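Local coordinates for RNA-binding protein RO60 (Deinococcus radiodurans, PDB 2NVO) that binds several small RNAs that accumulate during recovery from ultraviolet irradiation and contributes to the resistance of the bacterium to that irradiation, at residues Asp40-Asp53 against Thr65-Gln77. Sequence-based numbering, arbitrary orientation.
Sequences DESRLTRFLVLGVD and TVQATDFVRELVQ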
loop_
_atom_site.group_PDB
_atom_site.type_symbol
_atom_site.label_atom_id
_atom_site.label_comp_id
_atom_site.label_asym_id
_atom_site.label_seq_id
_atom_site.Cartn_x
_atom_site.Cartn_y
_atom_site.Cartn_z
ATOM N N ASP A 40 -9.407 24.232 -4.276
ATOM C CA ASP A 40 -10.262 23.044 -4.274
ATOM C C ASP A 40 -9.526 21.843 -4.854
ATOM O O ASP A 40 -9.577 20.748 -4.295
ATOM C CB ASP A 40 -11.552 23.274 -5.077
ATOM C CG ASP A 40 -12.485 24.287 -4.434
ATOM O OD1 ASP A 40 -12.343 24.577 -3.226
ATOM O OD2 ASP A 40 -13.375 24.794 -5.152
ATOM N N GLU A 41 -8.850 22.056 -5.979
ATOM C CA GLU A 41 -8.113 20.995 -6.654
ATOM C C GLU A 41 -7.107 20.330 -5.714
ATOM O O GLU A 41 -7.022 19.101 -5.638
ATOM C CB GLU A 41 -7.371 21.540 -7.884
ATOM C CG GLU A 41 -8.257 21.966 -9.056
ATOM C CD GLU A 41 -8.699 23.431 -8.987
ATOM O OE1 GLU A 41 -8.973 24.014 -10.060
ATOM O OE2 GLU A 41 -8.772 24.000 -7.874
ATOM N N SER A 42 -6.343 21.149 -5.005
ATOM C CA SER A 42 -5.269 20.646 -4.163
ATOM C C SER A 42 -5.806 19.997 -2.905
ATOM O O SER A 42 -5.273 18.991 -2.444
ATOM C CB SER A 42 -4.306 21.773 -3.789
ATOM O OG SER A 42 -3.601 22.218 -4.931
ATOM N N ARG A 43 -6.849 20.591 -2.339
ATOM C CA ARG A 43 -7.420 20.084 -1.104
ATOM C C ARG A 43 -8.110 18.747 -1.350
ATOM O O ARG A 43 -8.030 17.843 -0.529
ATOM C CB ARG A 43 -8.394 21.091 -0.491
ATOM C CG ARG A 43 -8.758 20.759 0.944
ATOM C CD ARG A 43 -9.688 21.794 1.560
ATOM N NE ARG A 43 -10.167 21.373 2.876
ATOM C CZ ARG A 43 -10.849 22.161 3.705
ATOM N NH1 ARG A 43 -11.127 23.411 3.354
ATOM N NH2 ARG A 43 -11.249 21.705 4.882
ATOM N N LEU A 44 -8.786 18.627 -2.484
ATOM C CA LEU A 44 -9.442 17.376 -2.840
ATOM C C LEU A 44 -8.415 16.298 -3.179
ATOM O O LEU A 44 -8.592 15.138 -2.816
ATOM C CB LEU A 44 -10.406 17.568 -4.015
ATOM C CG LEU A 44 -11.111 16.294 -4.491
ATOM C CD1 LEU A 44 -12.057 15.775 -3.408
ATOM C CD2 LEU A 44 -11.860 16.518 -5.793
ATOM N N THR A 45 -7.342 16.676 -3.874
ATOM C CA THR A 45 -6.307 15.704 -4.214
ATOM C C THR A 45 -5.702 15.130 -2.929
ATOM O O THR A 45 -5.460 13.922 -2.824
ATOM C CB THR A 45 -5.189 16.315 -5.101
ATOM O OG1 THR A 45 -5.685 16.529 -6.430
ATOM C CG2 THR A 45 -4.004 15.375 -5.187
ATOM N N ARG A 46 -5.475 15.992 -1.948
ATOM C CA ARG A 46 -4.913 15.522 -0.686
ATOM C C ARG A 46 -5.836 14.511 -0.021
ATOM O O ARG A 46 -5.391 13.497 0.491
ATOM C CB ARG A 46 -4.617 16.670 0.272
ATOM C CG ARG A 46 -3.929 16.197 1.555
ATOM C CD ARG A 46 -3.341 17.359 2.349
ATOM N NE ARG A 46 -2.175 17.918 1.676
ATOM C CZ ARG A 46 -1.317 18.768 2.233
ATOM N NH1 ARG A 46 -1.498 19.167 3.485
ATOM N NH2 ARG A 46 -0.276 19.218 1.533
ATOM N N PHE A 47 -7.130 14.801 -0.029
ATOM C CA PHE A 47 -8.101 13.884 0.535
ATOM C C PHE A 47 -8.111 12.554 -0.225
ATOM O O PHE A 47 -8.238 11.480 0.369
ATOM C CB PHE A 47 -9.491 14.521 0.531
ATOM C CG PHE A 47 -10.586 13.574 0.899
ATOM C CD1 PHE A 47 -10.975 13.423 2.224
ATOM C CD2 PHE A 47 -11.231 12.832 -0.075
ATOM C CE1 PHE A 47 -11.989 12.531 2.568
ATOM C CE2 PHE A 47 -12.241 11.943 0.265
ATOM C CZ PHE A 47 -12.618 11.803 1.584
ATOM N N LEU A 48 -7.986 12.628 -1.541
ATOM C CA LEU A 48 -7.970 11.430 -2.380
ATOM C C LEU A 48 -6.760 10.530 -2.141
ATOM O O LEU A 48 -6.867 9.313 -2.208
ATOM C CB LEU A 48 -8.024 11.821 -3.852
ATOM C CG LEU A 48 -9.359 12.399 -4.306
ATOM C CD1 LEU A 48 -9.235 12.990 -5.701
ATOM C CD2 LEU A 48 -10.418 11.300 -4.272
ATOM N N VAL A 49 -5.608 11.126 -1.862
ATOM C CA VAL A 49 -4.398 10.341 -1.630
ATOM C C VAL A 49 -4.295 9.827 -0.202
ATOM O O VAL A 49 -4.024 8.653 0.022
ATOM C CB VAL A 49 -3.116 11.149 -1.946
ATOM C CG1 VAL A 49 -1.867 10.396 -1.457
ATOM C CG2 VAL A 49 -3.030 11.440 -3.422
ATOM N N LEU A 50 -4.487 10.716 0.763
ATOM C CA LEU A 50 -4.306 10.359 2.164
ATOM C C LEU A 50 -5.537 9.680 2.743
ATOM O O LEU A 50 -5.422 8.865 3.641
ATOM C CB LEU A 50 -3.977 11.598 2.997
ATOM C CG LEU A 50 -2.708 12.340 2.580
ATOM C CD1 LEU A 50 -2.425 13.497 3.529
ATOM C CD2 LEU A 50 -1.546 11.380 2.528
ATOM N N GLY A 51 -6.713 10.025 2.230
ATOM C CA GLY A 51 -7.951 9.467 2.738
ATOM C C GLY A 51 -8.392 10.255 3.949
ATOM O O GLY A 51 -9.208 9.796 4.742
ATOM N N VAL A 52 -7.827 11.446 4.085
ATOM C CA VAL A 52 -8.179 12.360 5.152
ATOM C C VAL A 52 -8.049 13.784 4.614
ATOM O O VAL A 52 -7.278 14.048 3.683
ATOM C CB VAL A 52 -7.250 12.176 6.363
ATOM C CG1 VAL A 52 -6.042 13.090 6.230
ATOM C CG2 VAL A 52 -7.991 12.466 7.653
ATOM N N ASP A 53 -8.809 14.700 5.208
ATOM C CA ASP A 53 -8.845 16.089 4.767
ATOM C C ASP A 53 -7.885 16.955 5.606
ATOM O O ASP A 53 -8.253 18.019 6.106
ATOM C CB ASP A 53 -10.288 16.597 4.861
ATOM C CG ASP A 53 -10.455 18.006 4.339
ATOM O OD1 ASP A 53 -9.540 18.520 3.660
ATOM O OD2 ASP A 53 -11.520 18.598 4.617
ATOM N N THR A 65 -11.195 4.316 8.215
ATOM C CA THR A 65 -11.920 4.215 6.966
ATOM C C THR A 65 -12.229 5.625 6.505
ATOM O O THR A 65 -12.563 6.500 7.309
ATOM C CB THR A 65 -13.240 3.470 7.163
ATOM O OG1 THR A 65 -12.969 2.155 7.656
ATOM C CG2 THR A 65 -13.996 3.367 5.847
ATOM N N VAL A 66 -12.106 5.856 5.210
ATOM C CA VAL A 66 -12.354 7.182 4.691
ATOM C C VAL A 66 -13.822 7.548 4.906
ATOM O O VAL A 66 -14.729 6.749 4.678
ATOM C CB VAL A 66 -11.993 7.286 3.200
ATOM C CG1 VAL A 66 -12.940 6.430 2.373
ATOM C CG2 VAL A 66 -12.020 8.742 2.744
ATOM N N GLN A 67 -14.039 8.761 5.391
ATOM C CA GLN A 67 -15.367 9.321 5.484
ATOM C C GLN A 67 -15.310 10.668 4.800
ATOM O O GLN A 67 -14.296 11.358 4.888
ATOM C CB GLN A 67 -15.761 9.499 6.942
ATOM C CG GLN A 67 -16.057 8.199 7.667
ATOM C CD GLN A 67 -16.719 8.444 8.999
ATOM O OE1 GLN A 67 -16.124 8.219 10.051
ATOM N NE2 GLN A 67 -17.961 8.929 8.964
ATOM N N ALA A 68 -16.379 11.037 4.104
ATOM C CA ALA A 68 -16.444 12.349 3.462
ATOM C C ALA A 68 -16.616 13.452 4.503
ATOM O O ALA A 68 -17.454 13.348 5.387
ATOM C CB ALA A 68 -17.578 12.384 2.449
ATOM N N THR A 69 -15.815 14.503 4.413
ATOM C CA THR A 69 -15.969 15.628 5.320
ATOM C C THR A 69 -16.854 16.690 4.677
ATOM O O THR A 69 -17.230 16.574 3.514
ATOM C CB THR A 69 -14.617 16.260 5.694
ATOM O OG1 THR A 69 -13.966 16.734 4.509
ATOM C CG2 THR A 69 -13.726 15.247 6.406
ATOM N N ASP A 70 -17.172 17.731 5.434
ATOM C CA ASP A 70 -18.035 18.796 4.927
ATOM C C ASP A 70 -17.450 19.440 3.685
ATOM O O ASP A 70 -18.164 19.678 2.704
ATOM C CB ASP A 70 -18.306 19.848 6.004
ATOM C CG ASP A 70 -19.093 19.293 7.168
ATOM O OD1 ASP A 70 -19.505 18.120 7.101
ATOM O OD2 ASP A 70 -19.301 20.026 8.159
ATOM N N PHE A 71 -16.146 19.714 3.704
ATOM C CA PHE A 71 -15.537 20.335 2.544
ATOM C C PHE A 71 -15.750 19.491 1.300
ATOM O O PHE A 71 -15.989 20.018 0.210
ATOM C CB PHE A 71 -14.042 20.577 2.719
ATOM C CG PHE A 71 -13.339 20.776 1.419
ATOM C CD1 PHE A 71 -13.309 22.024 0.823
ATOM C CD2 PHE A 71 -12.762 19.708 0.755
ATOM C CE1 PHE A 71 -12.690 22.208 -0.398
ATOM C CE2 PHE A 71 -12.143 19.888 -0.464
ATOM C CZ PHE A 71 -12.109 21.143 -1.043
ATOM N N VAL A 72 -15.647 18.178 1.461
ATOM C CA VAL A 72 -15.777 17.272 0.331
ATOM C C VAL A 72 -17.199 17.254 -0.247
ATOM O O VAL A 72 -17.385 17.278 -1.465
ATOM C CB VAL A 72 -15.325 15.846 0.707
ATOM C CG1 VAL A 72 -15.590 14.878 -0.427
ATOM C CG2 VAL A 72 -13.853 15.850 1.085
ATOM N N ARG A 73 -18.199 17.197 0.621
ATOM C CA ARG A 73 -19.586 17.198 0.156
ATOM C C ARG A 73 -19.921 18.531 -0.503
ATOM O O ARG A 73 -20.434 18.579 -1.621
ATOM C CB ARG A 73 -20.541 16.929 1.315
ATOM C CG ARG A 73 -20.505 15.496 1.805
ATOM C CD ARG A 73 -21.387 15.310 3.014
ATOM N NE ARG A 73 -20.788 15.884 4.211
ATOM C CZ ARG A 73 -20.087 15.181 5.096
ATOM N NH1 ARG A 73 -19.908 13.876 4.914
ATOM N NH2 ARG A 73 -19.562 15.778 6.158
ATOM N N GLU A 74 -19.610 19.606 0.211
ATOM C CA GLU A 74 -19.814 20.970 -0.265
ATOM C C GLU A 74 -19.190 21.196 -1.635
ATOM O O GLU A 74 -19.758 21.882 -2.479
ATOM C CB GLU A 74 -19.229 21.952 0.750
ATOM C CG GLU A 74 -18.644 23.226 0.151
ATOM C CD GLU A 74 -17.429 23.714 0.934
ATOM O OE1 GLU A 74 -16.308 23.230 0.657
ATOM O OE2 GLU A 74 -17.597 24.579 1.825
ATOM N N LEU A 75 -18.022 20.611 -1.857
ATOM C CA LEU A 75 -17.344 20.764 -3.131
ATOM C C LEU A 75 -18.063 20.010 -4.234
ATOM O O LEU A 75 -18.111 20.466 -5.371
ATOM C CB LEU A 75 -15.900 20.283 -3.044
ATOM C CG LEU A 75 -15.213 20.197 -4.406
ATOM C CD1 LEU A 75 -15.058 21.593 -5.008
ATOM C CD2 LEU A 75 -13.864 19.509 -4.284
ATOM N N VAL A 76 -18.605 18.844 -3.903
ATOM C CA VAL A 76 -19.306 18.036 -4.888
ATOM C C VAL A 76 -20.572 18.739 -5.360
ATOM O O VAL A 76 -20.946 18.640 -6.527
ATOM C CB VAL A 76 -19.657 16.641 -4.341
ATOM C CG1 VAL A 76 -20.669 15.952 -5.247
ATOM C CG2 VAL A 76 -18.395 15.798 -4.208
ATOM N N GLN A 77 -21.226 19.456 -4.453
ATOM C CA GLN A 77 -22.404 20.238 -4.810
ATOM C C GLN A 77 -22.007 21.447 -5.643
ATOM O O GLN A 77 -22.570 21.694 -6.712
ATOM C CB GLN A 77 -23.145 20.699 -3.557
ATOM C CG GLN A 77 -23.768 19.572 -2.774
ATOM C CD GLN A 77 -24.718 18.746 -3.619
ATOM O OE1 GLN A 77 -25.692 19.265 -4.171
ATOM N NE2 GLN A 77 -24.443 17.451 -3.721
#
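Arg43 and Phe71 each carry CG opposite the backbone N (chi1 -166° and 161°), and the Arg43 chain runs on extended. The two side chains pass in opposite directions. Arg43 CD sits over the middle of the Phe71 ring, 3.4 Å from its centroid, in a CH-pi contact. The guanidinium lies flat beyond it, its plane 7° from the ring plane, as an off-centre cation-pi stack shifted toward CG and CB of Phe71. Asp53 fixes the rotation of this guanidinium. Arg43 grips the Asp53 carboxylate side-on, with a nearly straight bond of 3.0 Å from NE to the syn lone pair of OD1 and a more bent one from NH2 to OD2. Thr69, the N-cap of helix 70-78, donates from OG1 to Asp53 OD2 (3.1 Å), reaching it from the opposite face to Arg43 NH2. Asp40 OD1 meets the edge of the Phe71 ring, and its OD2 makes a salt bridge with Arg78.

Val72 CG2 stands over the centre of the Phe47 ring, 3.9 Å from its centroid. Gln67 O lies at the edge of that ring, and Val66 CG2 packs on CZ and touches Gly51 O. The CD2 methyls of Leu44 and Leu75 meet at 3.9 Å.

The axes of helix segments 40-50 and 70-77 approach to 10.8 Å, nearer antiparallel than parallel. Helix 80-93 meets Leu44 and Leu75; helix 100-112 backs Phe47 and Val66. Arg46 and Leu50 touch helix 522-530, so the contact sits where the TROVE horseshoe meets the VWFA-like domain that closes the ring. Strand 56-59, between the segments in sequence, joins that domain's sheet beside strand 512-517.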